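Local coordinates for protein tetraacyldisaccharide 4'-kinase (Aquifex aeolicus, PDB 4EHX) that acts as the 4'-kinase of lipid A biosynthesis, transferring the gamma-phosphate of ATP to a tetraacylated disaccharide 1-phosphate to give lipid IVA, at residues S40-L44 with G140-R144; S53-Y57 with V298-E303; Y57-L62 with L306-I310; L150-K156 with D181-Y187. All blocks are in the same frame, centred on the assembly; numbering follows the deposited sequence.

Contact 1. Residues S40-L44 with G140-R144; sequences SVGNL and GFQHR
Phe141 packs against the backbone of Gly42 and turns its ring to Leu44. Its CB comes first, 3.9 Å from Gly42 CA and a little further from Asn43 N. A CB on Gly42 would point at this loop and run into Phe141 CB, which explains how the two chains can come this close. With CG anti to the backbone N (chi1 -166°), the ring is carried along the strand, where CD2 and then CE2 meet Leu44 CD2; the shortest of these, Phe141 CE2 to Leu44 CD2, is 3.7 Å. The far edge, at CE1, reaches Asn151 of the next strand.

Strand 38-43 runs straight into residues 45-52, the predicted ATP-binding P-loop, and residues 140-144 begin with a type I turn, Gly140 to His143, in the loop after its parallel neighbour, strand 134-138. Gly140 N starts the join with a bond to Val41 O (2.9 Å), the donor sitting well above the carbonyl plane.

Gln142 closes the other end. Its chain bends at chi2 (76°), and NE2 gives Asn43 O an almost straight bond, 3.0 Å long with 170° at the hydrogen, lying in the amide plane. Glu172 OE1 also accepts from this NE2. On the other branch, Gln142 OE1 accepts a hydrogen bond from a water 2.8 Å away, and the same water accepts from Asn43 N and Phe141 N.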
loop_
_atom_site.group_PDB
_atom_site.type_symbol
_atom_site.label_atom_id
_atom_site.label_comp_id
_atom_site.label_asym_id
_atom_site.label_seq_id
_atom_site.Cartn_x
_atom_site.Cartn_y
_atom_site.Cartn_z
ATOM N N SER A 40 6.276 -10.972 0.483
ATOM C CA SER A 40 5.459 -10.119 1.326
ATOM C C SER A 40 5.997 -8.699 1.302
ATOM O O SER A 40 7.205 -8.481 1.351
ATOM C CB SER A 40 5.422 -10.639 2.771
ATOM O OG SER A 40 4.626 -9.785 3.576
ATOM N N VAL A 41 5.085 -7.737 1.213
ATOM C CA VAL A 41 5.412 -6.335 1.400
ATOM C C VAL A 41 4.705 -5.884 2.657
ATOM O O VAL A 41 3.501 -6.117 2.835
ATOM C CB VAL A 41 4.982 -5.462 0.181
ATOM C CG1 VAL A 41 5.303 -3.971 0.461
ATOM C CG2 VAL A 41 5.696 -5.956 -1.074
ATOM N N GLY A 42 5.442 -5.249 3.560
ATOM C CA GLY A 42 4.829 -4.829 4.795
ATOM C C GLY A 42 5.579 -3.713 5.491
ATOM O O GLY A 42 6.618 -3.232 5.024
ATOM N N ASN A 43 5.040 -3.295 6.618
ATOM C CA ASN A 43 5.737 -2.318 7.440
ATOM C C ASN A 43 5.377 -2.492 8.914
ATOM O O ASN A 43 4.606 -3.395 9.285
ATOM C CB ASN A 43 5.495 -0.899 6.942
ATOM C CG ASN A 43 4.204 -0.331 7.441
ATOM O OD1 ASN A 43 3.190 -1.026 7.477
ATOM N ND2 ASN A 43 4.229 0.931 7.853
ATOM N N LEU A 44 5.960 -1.656 9.756
ATOM C CA LEU A 44 5.819 -1.828 11.194
ATOM C C LEU A 44 4.774 -0.896 11.780
ATOM O O LEU A 44 4.315 -1.106 12.892
ATOM C CB LEU A 44 7.162 -1.584 11.897
ATOM C CG LEU A 44 8.247 -2.635 11.702
ATOM C CD1 LEU A 44 9.441 -2.310 12.577
ATOM C CD2 LEU A 44 7.702 -4.004 12.050
ATOM N N GLY A 140 1.718 -7.722 4.484
ATOM C CA GLY A 140 1.760 -9.088 4.957
ATOM C C GLY A 140 2.801 -9.366 6.023
ATOM O O GLY A 140 2.954 -10.519 6.423
ATOM N N PHE A 141 3.511 -8.341 6.501
ATOM C CA PHE A 141 4.593 -8.584 7.491
ATOM C C PHE A 141 4.128 -9.279 8.788
ATOM O O PHE A 141 4.819 -10.153 9.329
ATOM C CB PHE A 141 5.338 -7.280 7.844
ATOM C CG PHE A 141 6.647 -7.495 8.568
ATOM C CD1 PHE A 141 7.774 -7.958 7.887
ATOM C CD2 PHE A 141 6.764 -7.207 9.918
ATOM C CE1 PHE A 141 8.995 -8.148 8.564
ATOM C CE2 PHE A 141 7.978 -7.376 10.598
ATOM C CZ PHE A 141 9.090 -7.853 9.919
ATOM N N GLN A 142 2.964 -8.888 9.286
ATOM C CA GLN A 142 2.406 -9.480 10.507
ATOM C C GLN A 142 1.677 -10.820 10.286
ATOM O O GLN A 142 1.346 -11.520 11.252
ATOM C CB GLN A 142 1.432 -8.491 11.162
ATOM C CG GLN A 142 2.106 -7.287 11.834
ATOM C CD GLN A 142 2.604 -6.250 10.838
ATOM O OE1 GLN A 142 1.938 -5.954 9.839
ATOM N NE2 GLN A 142 3.772 -5.692 11.106
ATOM N N HIS A 143 1.394 -11.166 9.032
ATOM C CA HIS A 143 0.602 -12.370 8.756
ATOM C C HIS A 143 1.476 -13.628 8.738
ATOM O O HIS A 143 1.635 -14.275 7.698
ATOM C CB HIS A 143 -0.192 -12.225 7.447
ATOM C CG HIS A 143 -1.330 -13.196 7.335
ATOM N ND1 HIS A 143 -2.514 -13.034 8.026
ATOM C CD2 HIS A 143 -1.464 -14.345 6.627
ATOM C CE1 HIS A 143 -3.325 -14.044 7.756
ATOM N NE2 HIS A 143 -2.712 -14.855 6.910
ATOM N N ARG A 144 2.029 -13.980 9.899
ATOM C CA ARG A 144 3.102 -14.969 9.963
ATOM C C ARG A 144 2.635 -16.386 9.671
ATOM O O ARG A 144 3.450 -17.258 9.356
ATOM C CB ARG A 144 3.811 -14.906 11.317
ATOM C CG ARG A 144 4.490 -13.561 11.563
ATOM C CD ARG A 144 5.357 -13.571 12.821
ATOM N NE ARG A 144 6.525 -14.451 12.704
ATOM C CZ ARG A 144 7.398 -14.657 13.689
ATOM N NH1 ARG A 144 7.243 -14.041 14.864
ATOM N NH2 ARG A 144 8.420 -15.485 13.514
HETATM O O HOH W 1 2.657 -5.471 7.202
#

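Contact 2. Residues S53-Y57 with V298-E303; sequences SFVMY and VKLERE
Tyr57 reaches from the helix to Val298, Leu300 and Glu303. That helix, 51-61, begins within the predicted P-loop, and the partners lie at the end of strand 291-300 and in the type II turn leading to helix 303-312. Helix and strand segments cross at 73°, with axes 9.2 Å apart.

Apolar packing makes up most of the contact. Val298 CG1 lies over one face of the Tyr57 ring, nearer the rim than the middle, in a CH-pi contact 4.0 Å from the ring centroid. The other methyl of Val298, CG2, turns to the helix backbone and rests 3.7 Å from Ser53 O. Leu300 divides its branches too: its side chain crosses Tyr57 at about a right angle, with Leu300 CD2 3.8 Å from Tyr57 CE2, while CD1 meets the Phe54 ring more loosely at its edge, 4.3 Å from Phe54 CE1. Ser53 OG looks elsewhere, to Arg206.

The single polar link is at the ring's tip. A chi1 of 166° swings the Tyr57 ring away from its own backbone N and out toward the turn, where its hydroxyl donates to Glu303. A phenylalanine in its place could still pack against Val298, but without the hydroxyl the Glu303 carboxylate would probably be freer to turn. Ring and carboxylate are nearly coplanar, 22° apart, and Tyr57 OH approaches Glu303 OE1 at 2.7 Å on its anti lone pair, the one facing away from OE2.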
loop_
_atom_site.group_PDB
_atom_site.type_symbol
_atom_site.label_atom_id
_atom_site.label_comp_id
_atom_site.label_asym_id
_atom_site.label_seq_id
_atom_site.Cartn_x
_atom_site.Cartn_y
_atom_site.Cartn_z
ATOM N N SER A 53 2.727 2.234 -3.231
ATOM C CA SER A 53 3.682 2.517 -4.306
ATOM C C SER A 53 4.666 1.376 -4.516
ATOM O O SER A 53 5.001 1.026 -5.657
ATOM C CB SER A 53 4.459 3.816 -4.041
ATOM O OG SER A 53 3.602 4.930 -4.079
ATOM N N PHE A 54 5.156 0.791 -3.428
ATOM C CA PHE A 54 6.122 -0.276 -3.576
ATOM C C PHE A 54 5.499 -1.522 -4.194
ATOM O O PHE A 54 6.134 -2.206 -4.992
ATOM C CB PHE A 54 6.822 -0.634 -2.248
ATOM C CG PHE A 54 7.951 -1.586 -2.440
ATOM C CD1 PHE A 54 9.192 -1.134 -2.894
ATOM C CD2 PHE A 54 7.771 -2.941 -2.228
ATOM C CE1 PHE A 54 10.239 -2.020 -3.117
ATOM C CE2 PHE A 54 8.802 -3.828 -2.462
ATOM C CZ PHE A 54 10.042 -3.369 -2.898
ATOM N N VAL A 55 4.263 -1.839 -3.816
ATOM C CA VAL A 55 3.586 -2.985 -4.429
ATOM C C VAL A 55 3.484 -2.807 -5.947
ATOM O O VAL A 55 3.769 -3.735 -6.712
ATOM C CB VAL A 55 2.182 -3.241 -3.798
ATOM C CG1 VAL A 55 1.448 -4.301 -4.576
ATOM C CG2 VAL A 55 2.347 -3.662 -2.332
ATOM N N MET A 56 3.091 -1.614 -6.388
ATOM C CA MET A 56 2.998 -1.328 -7.827
ATOM C C MET A 56 4.354 -1.514 -8.494
ATOM O O MET A 56 4.470 -2.104 -9.567
ATOM C CB MET A 56 2.532 0.109 -8.052
ATOM C CG MET A 56 1.100 0.379 -7.599
ATOM S SD MET A 56 0.778 2.163 -7.512
ATOM C CE MET A 56 0.902 2.578 -9.251
ATOM N N TYR A 57 5.381 -0.978 -7.848
ATOM C CA TYR A 57 6.747 -1.071 -8.339
ATOM C C TYR A 57 7.206 -2.526 -8.458
ATOM O O TYR A 57 7.769 -2.941 -9.476
ATOM C CB TYR A 57 7.670 -0.283 -7.409
ATOM C CG TYR A 57 9.127 -0.577 -7.635
ATOM C CD1 TYR A 57 9.841 0.067 -8.646
ATOM C CD2 TYR A 57 9.798 -1.495 -6.833
ATOM C CE1 TYR A 57 11.189 -0.212 -8.854
ATOM C CE2 TYR A 57 11.135 -1.775 -7.027
ATOM C CZ TYR A 57 11.825 -1.137 -8.040
ATOM O OH TYR A 57 13.152 -1.436 -8.225
ATOM N N VAL A 298 8.216 5.053 -8.136
ATOM C CA VAL A 298 9.253 4.661 -7.197
ATOM C C VAL A 298 10.583 4.621 -7.918
ATOM O O VAL A 298 10.691 4.092 -9.023
ATOM C CB VAL A 298 8.995 3.259 -6.576
ATOM C CG1 VAL A 298 10.298 2.669 -6.027
ATOM C CG2 VAL A 298 7.926 3.336 -5.493
ATOM N N LYS A 299 11.597 5.192 -7.290
ATOM C CA LYS A 299 12.955 5.051 -7.769
ATOM C C LYS A 299 13.695 4.356 -6.649
ATOM O O LYS A 299 13.774 4.884 -5.539
ATOM C CB LYS A 299 13.584 6.417 -8.015
ATOM C CG LYS A 299 12.740 7.338 -8.894
ATOM C CD LYS A 299 12.734 6.855 -10.326
ATOM C CE LYS A 299 12.025 7.869 -11.246
ATOM N NZ LYS A 299 11.979 7.379 -12.649
ATOM N N LEU A 300 14.235 3.182 -6.938
ATOM C CA LEU A 300 14.891 2.383 -5.905
ATOM C C LEU A 300 16.380 2.237 -6.173
ATOM O O LEU A 300 16.770 1.829 -7.257
ATOM C CB LEU A 300 14.268 0.990 -5.873
ATOM C CG LEU A 300 14.524 0.161 -4.607
ATOM C CD1 LEU A 300 13.616 0.647 -3.510
ATOM C CD2 LEU A 300 14.264 -1.309 -4.871
ATOM N N GLU A 301 17.214 2.531 -5.181
ATOM C CA GLU A 301 18.649 2.314 -5.322
ATOM C C GLU A 301 18.993 0.817 -5.375
ATOM O O GLU A 301 18.342 0.006 -4.718
ATOM C CB GLU A 301 19.415 2.988 -4.181
ATOM C CG GLU A 301 19.356 4.495 -4.204
ATOM C CD GLU A 301 20.351 5.131 -3.247
ATOM O OE1 GLU A 301 21.100 4.386 -2.577
ATOM O OE2 GLU A 301 20.382 6.376 -3.169
ATOM N N ARG A 302 20.005 0.463 -6.164
ATOM C CA ARG A 302 20.497 -0.926 -6.260
ATOM C C ARG A 302 19.396 -1.865 -6.731
ATOM O O ARG A 302 19.299 -3.002 -6.288
ATOM C CB ARG A 302 21.036 -1.415 -4.915
ATOM C CG ARG A 302 22.001 -0.464 -4.230
ATOM C CD ARG A 302 22.241 -0.872 -2.774
ATOM N NE ARG A 302 23.123 -2.034 -2.654
ATOM C CZ ARG A 302 22.789 -3.180 -2.065
ATOM N NH1 ARG A 302 21.584 -3.334 -1.530
ATOM N NH2 ARG A 302 23.665 -4.174 -2.007
ATOM N N GLU A 303 18.539 -1.359 -7.611
ATOM C CA GLU A 303 17.409 -2.124 -8.122
ATOM C C GLU A 303 17.795 -3.525 -8.642
ATOM O O GLU A 303 17.077 -4.514 -8.418
ATOM C CB GLU A 303 16.732 -1.281 -9.202
ATOM C CG GLU A 303 15.894 -2.007 -10.190
ATOM C CD GLU A 303 15.150 -1.017 -11.051
ATOM O OE1 GLU A 303 14.126 -0.485 -10.576
ATOM O OE2 GLU A 303 15.615 -0.743 -12.174
#

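Contact 3. Residues Y57-L62 with L306-I310; sequences YLADLL and LKKLI
Tyr57 touches Leu306 at the start of a helix-to-helix packing in which helix 51-61, the one that leaves the predicted P-loop, crosses the C-terminal helix 303-312. The short segments pass at -66° with their axes 11.6 Å apart, and the contacts between them are made by side chains. Leu306 CD2 comes at the edge of the tyrosine ring, 4.0 Å from Tyr57 CE2, while one face of the same ring is covered by Leu61 a helical turn later.

Leu58 comes next. Its CD1 presses on Ile310 CD1 at 3.5 Å, tighter than ordinary methyl contact; its other side packs on Ile39 and Val41 of strand 38-43, so it is wedged between helix and sheet.

Leu61 points toward the partner helix and spreads its two methyls. CD1 touches both Leu306 CD2 and Ile310 CD1, the latter 3.9 Å from Leu61 CD1; CD2 meets the aliphatic part of the extended Lys307 chain, 3.6 Å from Lys307 CE.

Leu62 comes last. Ile310 holds CG1 beside its backbone N (chi1 -67°), sending CD1 to Leu58 and Leu61 and leaving the other branch for this residue: Leu62 CD2 meets Ile310 CG2 at 3.6 Å.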
loop_
_atom_site.group_PDB
_atom_site.type_symbol
_atom_site.label_atom_id
_atom_site.label_comp_id
_atom_site.label_asym_id
_atom_site.label_seq_id
_atom_site.Cartn_x
_atom_site.Cartn_y
_atom_site.Cartn_z
ATOM N N TYR A 57 5.381 -0.978 -7.848
ATOM C CA TYR A 57 6.747 -1.071 -8.339
ATOM C C TYR A 57 7.206 -2.526 -8.458
ATOM O O TYR A 57 7.769 -2.941 -9.476
ATOM C CB TYR A 57 7.670 -0.283 -7.409
ATOM C CG TYR A 57 9.127 -0.577 -7.635
ATOM C CD1 TYR A 57 9.841 0.067 -8.646
ATOM C CD2 TYR A 57 9.798 -1.495 -6.833
ATOM C CE1 TYR A 57 11.189 -0.212 -8.854
ATOM C CE2 TYR A 57 11.135 -1.775 -7.027
ATOM C CZ TYR A 57 11.825 -1.137 -8.040
ATOM O OH TYR A 57 13.152 -1.436 -8.225
ATOM N N LEU A 58 6.949 -3.302 -7.411
ATOM C CA LEU A 58 7.311 -4.714 -7.384
ATOM C C LEU A 58 6.552 -5.513 -8.444
ATOM O O LEU A 58 7.126 -6.357 -9.134
ATOM C CB LEU A 58 7.023 -5.282 -5.980
ATOM C CG LEU A 58 7.224 -6.777 -5.762
ATOM C CD1 LEU A 58 8.690 -7.137 -6.017
ATOM C CD2 LEU A 58 6.803 -7.144 -4.320
ATOM N N ALA A 59 5.259 -5.241 -8.592
ATOM C CA ALA A 59 4.478 -5.968 -9.587
ATOM C C ALA A 59 5.041 -5.701 -10.983
ATOM O O ALA A 59 5.084 -6.600 -11.832
ATOM C CB ALA A 59 2.987 -5.588 -9.503
ATOM N N ASP A 60 5.508 -4.475 -11.211
ATOM C CA ASP A 60 6.137 -4.129 -12.480
ATOM C C ASP A 60 7.454 -4.880 -12.716
ATOM O O ASP A 60 7.772 -5.247 -13.849
ATOM C CB ASP A 60 6.376 -2.614 -12.594
ATOM C CG ASP A 60 7.034 -2.235 -13.911
ATOM O OD1 ASP A 60 6.305 -2.192 -14.918
ATOM O OD2 ASP A 60 8.269 -2.005 -13.952
ATOM N N LEU A 61 8.217 -5.116 -11.655
ATOM C CA LEU A 61 9.446 -5.893 -11.793
ATOM C C LEU A 61 9.101 -7.308 -12.257
ATOM O O LEU A 61 9.877 -7.948 -12.972
ATOM C CB LEU A 61 10.228 -5.950 -10.473
ATOM C CG LEU A 61 10.883 -4.666 -9.964
ATOM C CD1 LEU A 61 11.666 -4.941 -8.686
ATOM C CD2 LEU A 61 11.791 -4.055 -11.044
ATOM N N LEU A 62 7.924 -7.777 -11.857
ATOM C CA LEU A 62 7.444 -9.126 -12.190
ATOM C C LEU A 62 6.478 -9.151 -13.374
ATOM O O LEU A 62 5.622 -10.035 -13.468
ATOM C CB LEU A 62 6.739 -9.718 -10.962
ATOM C CG LEU A 62 7.636 -10.001 -9.758
ATOM C CD1 LEU A 62 6.839 -10.064 -8.449
ATOM C CD2 LEU A 62 8.421 -11.306 -9.992
ATOM N N LEU A 306 17.878 -6.081 -5.933
ATOM C CA LEU A 306 16.549 -6.543 -5.549
ATOM C C LEU A 306 16.012 -7.537 -6.579
ATOM O O LEU A 306 15.432 -8.568 -6.213
ATOM C CB LEU A 306 15.593 -5.368 -5.346
ATOM C CG LEU A 306 14.142 -5.763 -5.061
ATOM C CD1 LEU A 306 14.066 -6.582 -3.753
ATOM C CD2 LEU A 306 13.257 -4.533 -4.979
ATOM N N LYS A 307 16.249 -7.252 -7.862
ATOM C CA LYS A 307 15.802 -8.140 -8.935
ATOM C C LYS A 307 16.429 -9.514 -8.758
ATOM O O LYS A 307 15.784 -10.537 -8.986
ATOM C CB LYS A 307 16.179 -7.584 -10.323
ATOM C CG LYS A 307 15.351 -6.355 -10.754
ATOM C CD LYS A 307 15.787 -5.888 -12.148
ATOM C CE LYS A 307 14.890 -4.781 -12.707
ATOM N NZ LYS A 307 15.422 -4.291 -14.020
ATOM N N LYS A 308 17.697 -9.540 -8.365
ATOM C CA LYS A 308 18.379 -10.812 -8.136
ATOM C C LYS A 308 17.758 -11.596 -6.988
ATOM O O LYS A 308 17.606 -12.814 -7.090
ATOM C CB LYS A 308 19.875 -10.601 -7.891
ATOM C CG LYS A 308 20.656 -11.888 -7.640
ATOM C CD LYS A 308 22.156 -11.638 -7.727
ATOM C CE LYS A 308 22.946 -12.916 -7.471
ATOM N NZ LYS A 308 24.416 -12.667 -7.506
ATOM N N LEU A 309 17.401 -10.915 -5.898
ATOM C CA LEU A 309 16.763 -11.602 -4.772
ATOM C C LEU A 309 15.444 -12.199 -5.221
ATOM O O LEU A 309 15.084 -13.301 -4.824
ATOM C CB LEU A 309 16.486 -10.661 -3.594
ATOM C CG LEU A 309 17.639 -10.206 -2.700
ATOM C CD1 LEU A 309 17.123 -9.179 -1.697
ATOM C CD2 LEU A 309 18.293 -11.386 -1.986
ATOM N N ILE A 310 14.719 -11.458 -6.049
ATOM C CA ILE A 310 13.406 -11.905 -6.493
ATOM C C ILE A 310 13.529 -13.123 -7.395
ATOM O O ILE A 310 12.847 -14.127 -7.197
ATOM C CB ILE A 310 12.659 -10.774 -7.188
ATOM C CG1 ILE A 310 12.339 -9.675 -6.170
ATOM C CG2 ILE A 310 11.376 -11.279 -7.863
ATOM C CD1 ILE A 310 11.858 -8.391 -6.807
#

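Contact 4. Residues L150-K156 with D181-Y187; sequences LNILLLK and DALVLTY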
loop_
_atom_site.group_PDB
_atom_site.type_symbol
_atom_site.label_atom_id
_atom_site.label_comp_id
_atom_site.label_asym_id
_atom_site.label_seq_id
_atom_site.Cartn_x
_atom_site.Cartn_y
_atom_site.Cartn_z
ATOM N N LEU A 150 10.217 -14.273 0.356
ATOM C CA LEU A 150 10.954 -13.024 0.426
ATOM C C LEU A 150 10.139 -12.043 1.250
ATOM O O LEU A 150 9.062 -11.599 0.825
ATOM C CB LEU A 150 11.208 -12.462 -0.980
ATOM C CG LEU A 150 11.988 -11.135 -1.076
ATOM C CD1 LEU A 150 13.337 -11.222 -0.361
ATOM C CD2 LEU A 150 12.197 -10.724 -2.528
ATOM N N ASN A 151 10.663 -11.711 2.428
ATOM C CA ASN A 151 9.949 -10.902 3.405
ATOM C C ASN A 151 10.483 -9.484 3.350
ATOM O O ASN A 151 11.550 -9.202 3.892
ATOM C CB ASN A 151 10.152 -11.491 4.812
ATOM C CG ASN A 151 9.052 -11.093 5.760
ATOM O OD1 ASN A 151 7.983 -10.671 5.331
ATOM N ND2 ASN A 151 9.301 -11.225 7.056
ATOM N N ILE A 152 9.757 -8.600 2.677
ATOM C CA ILE A 152 10.229 -7.238 2.461
ATOM C C ILE A 152 9.579 -6.292 3.456
ATOM O O ILE A 152 8.352 -6.213 3.545
ATOM C CB ILE A 152 9.929 -6.755 1.045
ATOM C CG1 ILE A 152 10.559 -7.709 0.020
ATOM C CG2 ILE A 152 10.474 -5.318 0.861
ATOM C CD1 ILE A 152 10.244 -7.334 -1.473
ATOM N N LEU A 153 10.406 -5.584 4.216
ATOM C CA LEU A 153 9.901 -4.666 5.224
ATOM C C LEU A 153 10.256 -3.247 4.850
ATOM O O LEU A 153 11.427 -2.930 4.617
ATOM C CB LEU A 153 10.526 -4.975 6.587
ATOM C CG LEU A 153 10.094 -4.025 7.716
ATOM C CD1 LEU A 153 8.622 -4.218 8.053
ATOM C CD2 LEU A 153 10.982 -4.216 8.985
ATOM N N LEU A 154 9.247 -2.389 4.815
ATOM C CA LEU A 154 9.470 -0.963 4.558
ATOM C C LEU A 154 9.609 -0.254 5.882
ATOM O O LEU A 154 8.826 -0.503 6.809
ATOM C CB LEU A 154 8.292 -0.358 3.787
ATOM C CG LEU A 154 8.333 -0.505 2.260
ATOM C CD1 LEU A 154 8.472 -1.958 1.831
ATOM C CD2 LEU A 154 7.059 0.109 1.663
ATOM N N LEU A 155 10.592 0.636 5.957
ATOM C CA LEU A 155 10.864 1.420 7.155
ATOM C C LEU A 155 11.039 2.875 6.783
ATOM O O LEU A 155 11.822 3.187 5.888
ATOM C CB LEU A 155 12.179 0.970 7.789
ATOM C CG LEU A 155 12.293 -0.128 8.841
ATOM C CD1 LEU A 155 13.740 -0.123 9.306
ATOM C CD2 LEU A 155 11.342 0.083 10.025
ATOM N N LYS A 156 10.351 3.774 7.478
ATOM C CA LYS A 156 10.668 5.199 7.338
ATOM C C LYS A 156 11.405 5.725 8.562
ATOM O O LYS A 156 11.331 5.146 9.651
ATOM C CB LYS A 156 9.414 6.026 7.064
ATOM C CG LYS A 156 8.397 5.965 8.161
ATOM C CD LYS A 156 7.107 6.624 7.743
ATOM C CE LYS A 156 6.032 6.380 8.777
ATOM N NZ LYS A 156 4.731 6.951 8.344
ATOM N N ASP A 181 13.755 -10.151 5.275
ATOM C CA ASP A 181 14.825 -10.603 4.393
ATOM C C ASP A 181 15.481 -9.423 3.712
ATOM O O ASP A 181 16.646 -9.483 3.314
ATOM C CB ASP A 181 14.282 -11.539 3.319
ATOM C CG ASP A 181 13.767 -12.826 3.889
ATOM O OD1 ASP A 181 14.471 -13.433 4.732
ATOM O OD2 ASP A 181 12.660 -13.230 3.484
ATOM N N ALA A 182 14.706 -8.360 3.527
ATOM C CA ALA A 182 15.190 -7.169 2.841
ATOM C C ALA A 182 14.501 -5.965 3.456
ATOM O O ALA A 182 13.325 -6.042 3.838
ATOM C CB ALA A 182 14.888 -7.241 1.338
ATOM N N LEU A 183 15.236 -4.865 3.568
ATOM C CA LEU A 183 14.672 -3.606 4.048
ATOM C C LEU A 183 14.577 -2.583 2.927
ATOM O O LEU A 183 15.503 -2.425 2.137
ATOM C CB LEU A 183 15.533 -3.008 5.164
ATOM C CG LEU A 183 15.599 -3.796 6.471
ATOM C CD1 LEU A 183 16.482 -3.074 7.470
ATOM C CD2 LEU A 183 14.214 -3.986 7.036
ATOM N N VAL A 184 13.460 -1.872 2.889
ATOM C CA VAL A 184 13.291 -0.763 1.963
ATOM C C VAL A 184 13.123 0.479 2.812
ATOM O O VAL A 184 12.175 0.573 3.598
ATOM C CB VAL A 184 12.047 -0.946 1.056
ATOM C CG1 VAL A 184 11.859 0.286 0.142
ATOM C CG2 VAL A 184 12.196 -2.209 0.193
ATOM N N LEU A 185 14.067 1.408 2.676
ATOM C CA LEU A 185 14.089 2.615 3.491
ATOM C C LEU A 185 13.367 3.714 2.734
ATOM O O LEU A 185 13.889 4.254 1.763
ATOM C CB LEU A 185 15.524 3.031 3.798
ATOM C CG LEU A 185 16.462 1.979 4.411
ATOM C CD1 LEU A 185 17.791 2.618 4.821
ATOM C CD2 LEU A 185 15.837 1.253 5.601
ATOM N N THR A 186 12.165 4.039 3.191
ATOM C CA THR A 186 11.243 4.883 2.429
ATOM C C THR A 186 11.265 6.377 2.788
ATOM O O THR A 186 11.892 6.807 3.769
ATOM C CB THR A 186 9.806 4.375 2.622
ATOM O OG1 THR A 186 9.487 4.442 4.020
ATOM C CG2 THR A 186 9.674 2.908 2.145
ATOM N N TYR A 187 10.547 7.153 1.978
ATOM C CA TYR A 187 10.447 8.609 2.116
ATOM C C TYR A 187 11.799 9.311 2.066
ATOM O O TYR A 187 11.995 10.348 2.702
ATOM C CB TYR A 187 9.643 8.990 3.367
ATOM C CG TYR A 187 8.187 8.596 3.265
ATOM C CD1 TYR A 187 7.757 7.326 3.651
ATOM C CD2 TYR A 187 7.240 9.481 2.753
ATOM C CE1 TYR A 187 6.424 6.953 3.546
ATOM C CE2 TYR A 187 5.903 9.116 2.645
ATOM C CZ TYR A 187 5.503 7.853 3.044
ATOM O OH TYR A 187 4.181 7.481 2.946
#
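Leu153 and Leu183 lie side by side and point the same way, their CD2 methyls 3.8 Å apart. On the opposite face Leu154 and Val184 do likewise, with Leu154 CD1 3.8 Å from Val184 CB. Neighbours on that face meet at an angle: Ile152 CG2 slants across to Val184 CG2 at 3.6 Å, and Leu154 stands about square to Thr186, its CG against the threonine CG2. Phe54 of helix 51-61 covers Ile152, Leu154 and Val184.

The strands are parallel partners in the central sheet of this P-loop kinase, bonded alternately: Leu153 N to Ala182 O, Val184 N to Leu153 O, Leu155 N to Val184 O, Thr186 N to Leu155 O.

Asp181 opens the ladder. Its CG stands beside its own backbone N (chi1 -66°), which brings OD2 to Asn151 N at 2.7 Å, met on the anti side, while Asn151 O accepts from both Asp181 N and Ala182 N. An alanine here has no carboxylate for Asn151 N, and the start of the strand pair would probably be held less firmly.

At the far end Lys156 lays CB 3.4 Å from Thr186 OG1 and 4.0 Å from Tyr187 CD1, then extends until NZ bonds Gly48 O in the predicted ATP-binding loop.

In the fold
All four contacts gather round strand 38-43 and helix 51-61, which bracket the predicted P-loop. Contact 4 lies within the sheet; contact 1 joins its strand 38-43, bonded to strand 150-156, to a loop, and their centres are about 10 Å apart. Contacts 2 and 3 share Tyr57, have their centres about 8 Å apart, and bring the chain's last strand and helix back to helix 51-61. Phe54 and Leu58 meet Val41, linking the two groups, and Ile310 of contact 3 touches Leu150 of contact 4. Along the chain contact 1 closes before contact 4 opens, whereas contacts 2 and 3 span some 240 residues, so the C-terminal end packs against the P-loop helix.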